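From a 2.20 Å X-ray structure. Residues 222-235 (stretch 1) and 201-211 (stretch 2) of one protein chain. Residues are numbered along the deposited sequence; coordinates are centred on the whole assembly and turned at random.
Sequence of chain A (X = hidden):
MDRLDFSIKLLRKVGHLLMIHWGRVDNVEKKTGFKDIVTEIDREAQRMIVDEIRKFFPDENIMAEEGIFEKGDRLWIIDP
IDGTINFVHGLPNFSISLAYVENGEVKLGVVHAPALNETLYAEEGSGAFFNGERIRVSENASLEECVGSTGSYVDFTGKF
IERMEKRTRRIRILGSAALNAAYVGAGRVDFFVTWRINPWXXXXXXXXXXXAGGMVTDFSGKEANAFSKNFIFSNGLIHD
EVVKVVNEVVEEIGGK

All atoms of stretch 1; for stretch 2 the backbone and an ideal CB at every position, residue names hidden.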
# COMPACT_ATOMS: atom_id res chain seq x y z
N LYS A 222 6.11 35.39 16.70
CA LYS A 222 7.39 35.72 16.10
C LYS A 222 7.98 34.48 15.46
O LYS A 222 8.21 33.47 16.13
CB LYS A 222 8.33 36.26 17.18
CG LYS A 222 7.83 37.56 17.84
CD LYS A 222 7.78 38.71 16.85
CE LYS A 222 7.64 40.05 17.55
NZ LYS A 222 7.86 41.19 16.60
N GLU A 223 8.20 34.55 14.15
CA GLU A 223 8.75 33.45 13.37
C GLU A 223 9.68 32.52 14.14
O GLU A 223 10.71 32.96 14.67
CB GLU A 223 9.48 33.99 12.15
CG GLU A 223 10.11 32.92 11.29
CD GLU A 223 10.48 33.43 9.92
OE1 GLU A 223 11.07 32.66 9.14
OE2 GLU A 223 10.18 34.61 9.63
N ALA A 224 9.33 31.24 14.19
CA ALA A 224 10.11 30.25 14.93
C ALA A 224 11.22 29.60 14.12
O ALA A 224 11.21 29.63 12.89
CB ALA A 224 9.18 29.18 15.48
N ASN A 225 12.18 29.02 14.83
CA ASN A 225 13.31 28.33 14.21
C ASN A 225 13.42 26.97 14.89
O ASN A 225 12.71 26.70 15.86
CB ASN A 225 14.61 29.12 14.38
CG ASN A 225 15.07 29.19 15.82
OD1 ASN A 225 14.36 29.67 16.70
ND2 ASN A 225 16.28 28.70 16.07
N ALA A 226 14.31 26.12 14.39
CA ALA A 226 14.50 24.77 14.93
C ALA A 226 14.69 24.70 16.44
O ALA A 226 14.51 23.64 17.05
CB ALA A 226 15.68 24.09 14.22
N PHE A 227 15.02 25.83 17.05
CA PHE A 227 15.29 25.85 18.48
C PHE A 227 14.32 26.66 19.34
O PHE A 227 14.69 27.19 20.39
CB PHE A 227 16.74 26.33 18.68
CG PHE A 227 17.73 25.55 17.85
CD1 PHE A 227 18.15 24.28 18.24
CD2 PHE A 227 18.17 26.05 16.62
CE1 PHE A 227 18.98 23.51 17.42
CE2 PHE A 227 19.01 25.29 15.80
CZ PHE A 227 19.41 24.02 16.20
N SER A 228 13.07 26.72 18.91
CA SER A 228 12.03 27.43 19.64
C SER A 228 11.33 26.41 20.54
O SER A 228 11.30 25.22 20.22
CB SER A 228 11.04 28.06 18.67
OG SER A 228 11.73 28.75 17.64
N LYS A 229 10.78 26.87 21.66
CA LYS A 229 10.11 25.96 22.59
C LYS A 229 8.63 25.70 22.29
O LYS A 229 8.13 24.60 22.53
CB LYS A 229 10.27 26.48 24.03
CG LYS A 229 10.01 27.98 24.20
CD LYS A 229 10.17 28.42 25.65
CE LYS A 229 9.97 29.91 25.79
NZ LYS A 229 10.06 30.35 27.21
N ASN A 230 7.94 26.71 21.77
CA ASN A 230 6.53 26.57 21.43
C ASN A 230 6.41 26.67 19.92
O ASN A 230 7.15 27.42 19.28
CB ASN A 230 5.71 27.71 22.05
CG ASN A 230 6.34 28.28 23.29
OD1 ASN A 230 6.66 27.55 24.24
ND2 ASN A 230 6.53 29.60 23.31
N PHE A 231 5.46 25.93 19.35
CA PHE A 231 5.29 25.93 17.90
C PHE A 231 3.86 26.01 17.39
O PHE A 231 2.97 25.31 17.86
CB PHE A 231 5.97 24.70 17.30
CG PHE A 231 7.44 24.87 17.09
CD1 PHE A 231 7.92 25.55 15.99
CD2 PHE A 231 8.34 24.38 18.02
CE1 PHE A 231 9.27 25.73 15.81
CE2 PHE A 231 9.69 24.56 17.85
CZ PHE A 231 10.16 25.25 16.74
N ILE A 232 3.68 26.88 16.41
CA ILE A 232 2.38 27.07 15.79
C ILE A 232 2.54 26.94 14.28
O ILE A 232 3.15 27.80 13.64
CB ILE A 232 1.79 28.47 16.11
CG1 ILE A 232 1.65 28.64 17.63
CG2 ILE A 232 0.42 28.64 15.43
CD1 ILE A 232 1.13 30.00 18.06
N PHE A 233 2.02 25.85 13.73
CA PHE A 233 2.07 25.61 12.28
C PHE A 233 0.70 25.96 11.71
O PHE A 233 -0.33 25.56 12.26
CB PHE A 233 2.39 24.14 11.97
CG PHE A 233 3.71 23.67 12.51
CD1 PHE A 233 3.83 23.25 13.84
CD2 PHE A 233 4.84 23.63 11.70
CE1 PHE A 233 5.05 22.80 14.33
CE2 PHE A 233 6.06 23.19 12.19
CZ PHE A 233 6.17 22.77 13.51
N SER A 234 0.68 26.69 10.60
CA SER A 234 -0.60 27.07 10.02
C SER A 234 -0.50 27.36 8.52
O SER A 234 0.60 27.48 7.97
CB SER A 234 -1.12 28.31 10.75
OG SER A 234 -2.54 28.37 10.76
N ASN A 235 -1.65 27.46 7.86
CA ASN A 235 -1.70 27.77 6.44
C ASN A 235 -1.40 29.25 6.22
O ASN A 235 -1.38 29.72 5.08
CB ASN A 235 -3.08 27.45 5.86
CG ASN A 235 -4.22 27.98 6.72
OD1 ASN A 235 -4.05 28.96 7.45
ND2 ASN A 235 -5.38 27.34 6.62
N UNK A 201 11.67 16.94 16.85
CA UNK A 201 10.24 16.78 16.67
C UNK A 201 9.72 17.79 15.65
O UNK A 201 8.71 17.54 15.00
CB UNK A 201 9.51 16.94 18.01
N UNK A 202 10.41 18.92 15.50
CA UNK A 202 9.94 19.96 14.58
C UNK A 202 10.87 20.50 13.49
O UNK A 202 10.42 21.28 12.65
CB UNK A 202 9.50 21.16 15.43
N UNK A 203 12.14 20.10 13.48
CA UNK A 203 13.08 20.61 12.48
C UNK A 203 12.68 20.30 11.04
O UNK A 203 12.88 21.12 10.14
CB UNK A 203 14.47 20.03 12.75
N UNK A 204 12.13 19.11 10.81
CA UNK A 204 11.74 18.71 9.47
C UNK A 204 10.39 19.29 9.13
O UNK A 204 10.18 19.79 8.04
CB UNK A 204 11.72 17.19 9.34
N UNK A 205 9.47 19.23 10.09
CA UNK A 205 8.13 19.76 9.85
C UNK A 205 8.11 21.26 9.67
O UNK A 205 7.14 21.83 9.19
CB UNK A 205 7.20 19.38 11.01
N UNK A 206 9.21 21.91 10.05
CA UNK A 206 9.30 23.35 9.94
C UNK A 206 9.54 23.83 8.51
O UNK A 206 8.82 24.70 8.02
CB UNK A 206 10.42 23.86 10.85
N UNK A 207 10.54 23.26 7.83
CA UNK A 207 10.82 23.68 6.47
C UNK A 207 9.74 23.19 5.51
O UNK A 207 9.49 23.81 4.48
CB UNK A 207 12.19 23.17 6.03
N UNK A 208 9.10 22.08 5.85
CA UNK A 208 8.04 21.52 5.02
C UNK A 208 6.79 22.39 5.03
O UNK A 208 6.11 22.51 4.01
CB UNK A 208 7.69 20.11 5.49
N UNK A 209 6.49 23.00 6.17
CA UNK A 209 5.32 23.87 6.26
C UNK A 209 5.56 25.20 5.54
O UNK A 209 4.70 25.67 4.80
CB UNK A 209 4.96 24.12 7.73
N UNK A 210 6.72 25.79 5.74
CA UNK A 210 7.05 27.06 5.11
C UNK A 210 7.27 26.92 3.61
O UNK A 210 6.86 27.80 2.84
CB UNK A 210 8.30 27.66 5.76
N UNK A 211 7.91 25.84 3.17
CA UNK A 211 8.14 25.62 1.74
C UNK A 211 6.81 25.33 1.05
O UNK A 211 6.69 25.46 -0.17
CB UNK A 211 9.13 24.47 1.51

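Stretch 2 is helical and runs beside strand 230-234 with a closest axis approach of 9.1 Å and 33° between N-to-C directions. No hydrogen bond joins the two stretches, so side-chain packing has to carry most of the contact.

Position 201 has nothing of stretch 1 within 5.5 Å of its ideal CB; the visible atoms leave the choice open. It is Asp201, whose OD2 is hydrogen-bonded elsewhere in the structure.

At position 202 CA-to-CB points toward stretch 1, and the ideal CB lies 4.2 Å from both Phe233 CZ and Phe231 CE2. Two aromatic rings ask for an apolar side chain; Val, Leu, Ile or Met would be reasonable. The residue is Ile202, with chi1 p and chi2 p. Its CB sits over the face of the Phe231 ring, 4.2 Å from the centroid and 10° off the normal, a CH-pi contact. CG2 meets the edge of the Phe233 ring, 3.7 Å from CZ, while CD1 reaches 3.4 Å from Ala226 O.

Position 203 points sideways, yet its CA is 5.0 Å from Ala226 CA and its ideal CB 4.5 Å from Ala226 CB. A small residue such as Ala or Ser fits this close backbone approach. Ala203 is found, its CB 4.4 Å from Ala226 CB.

Position 204 is out of reach and unconstrained by stretch 1; it is Ala204.

Position 205 directs its ideal CB toward stretch 1, 4.2 Å from Phe233 CE2. Gly or Ala suits such proximity, and the helical phi/psi of -66/-15 does not require glycine. Gly205 occupies it, leaving the ring beside bare backbone.

At position 206 CA-to-CB is sideways, with the ideal CB 4.6 Å from Phe233 CE2 and 5.4 Å from Phe231 CE1. A longer apolar chain, Leu or Met, could reach from beside Phe233 to Phe231. Leu206 does so: its CD1 comes within 3.7 Å of Phe231 CE1 and 3.9 Å of Ala224 O.

Position 207 points away and 208 is out of reach; Ile207 and Ile208 make no contact here.

Position 209 points toward stretch 1, its ideal CB 4.0 Å from Phe233 CD2. Val, Ile or Leu would suit. Val209, chi1 t, places CG2 3.3 Å from Phe233 CD2 and CG1 4.0 Å from Ser234 O.

Position 210 points sideways, but the Glu223 carboxylate favours a long basic chain, Lys or Arg. Lys210 forms a long salt bridge, NZ to Glu223 OE1 at 3.8 Å.

Position 211 is out of reach; Glu211 hydrogen-bonds elsewhere in the structure.

Stretch 2, residues 201-211: DIAAGLIIVKE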
# COMPACT_ATOMS: atom_id res chain seq x y z
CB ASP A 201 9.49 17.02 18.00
CG ASP A 201 9.81 15.98 19.05
OD1 ASP A 201 9.56 14.78 18.82
OD2 ASP A 201 10.31 16.38 20.13
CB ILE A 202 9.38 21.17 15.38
CG1 ILE A 202 10.38 21.60 16.47
CG2 ILE A 202 8.07 20.79 16.04
CD1 ILE A 202 11.62 22.29 15.93
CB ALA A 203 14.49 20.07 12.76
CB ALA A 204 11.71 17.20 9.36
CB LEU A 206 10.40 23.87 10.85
CG LEU A 206 10.51 25.39 10.90
CD1 LEU A 206 10.66 25.85 12.33
CD2 LEU A 206 11.68 25.83 10.04
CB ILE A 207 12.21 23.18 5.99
CG1 ILE A 207 12.50 23.71 4.58
CG2 ILE A 207 12.27 21.65 6.01
CD1 ILE A 207 13.93 23.55 4.11
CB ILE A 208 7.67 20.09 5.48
CG1 ILE A 208 8.80 19.13 5.13
CG2 ILE A 208 6.36 19.66 4.83
CD1 ILE A 208 8.68 17.78 5.80
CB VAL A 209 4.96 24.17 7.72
CG1 VAL A 209 3.76 25.11 7.76
CG2 VAL A 209 4.64 22.89 8.45
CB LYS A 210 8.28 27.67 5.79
CG LYS A 210 8.09 27.88 7.29
CD LYS A 210 9.17 28.75 7.92
CE LYS A 210 10.54 28.11 7.87
NZ LYS A 210 11.56 28.94 8.58
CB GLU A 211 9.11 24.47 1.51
CG GLU A 211 10.56 24.86 1.64
CD GLU A 211 11.01 25.79 0.53
OE1 GLU A 211 11.67 26.80 0.83
OE2 GLU A 211 10.72 25.51 -0.65
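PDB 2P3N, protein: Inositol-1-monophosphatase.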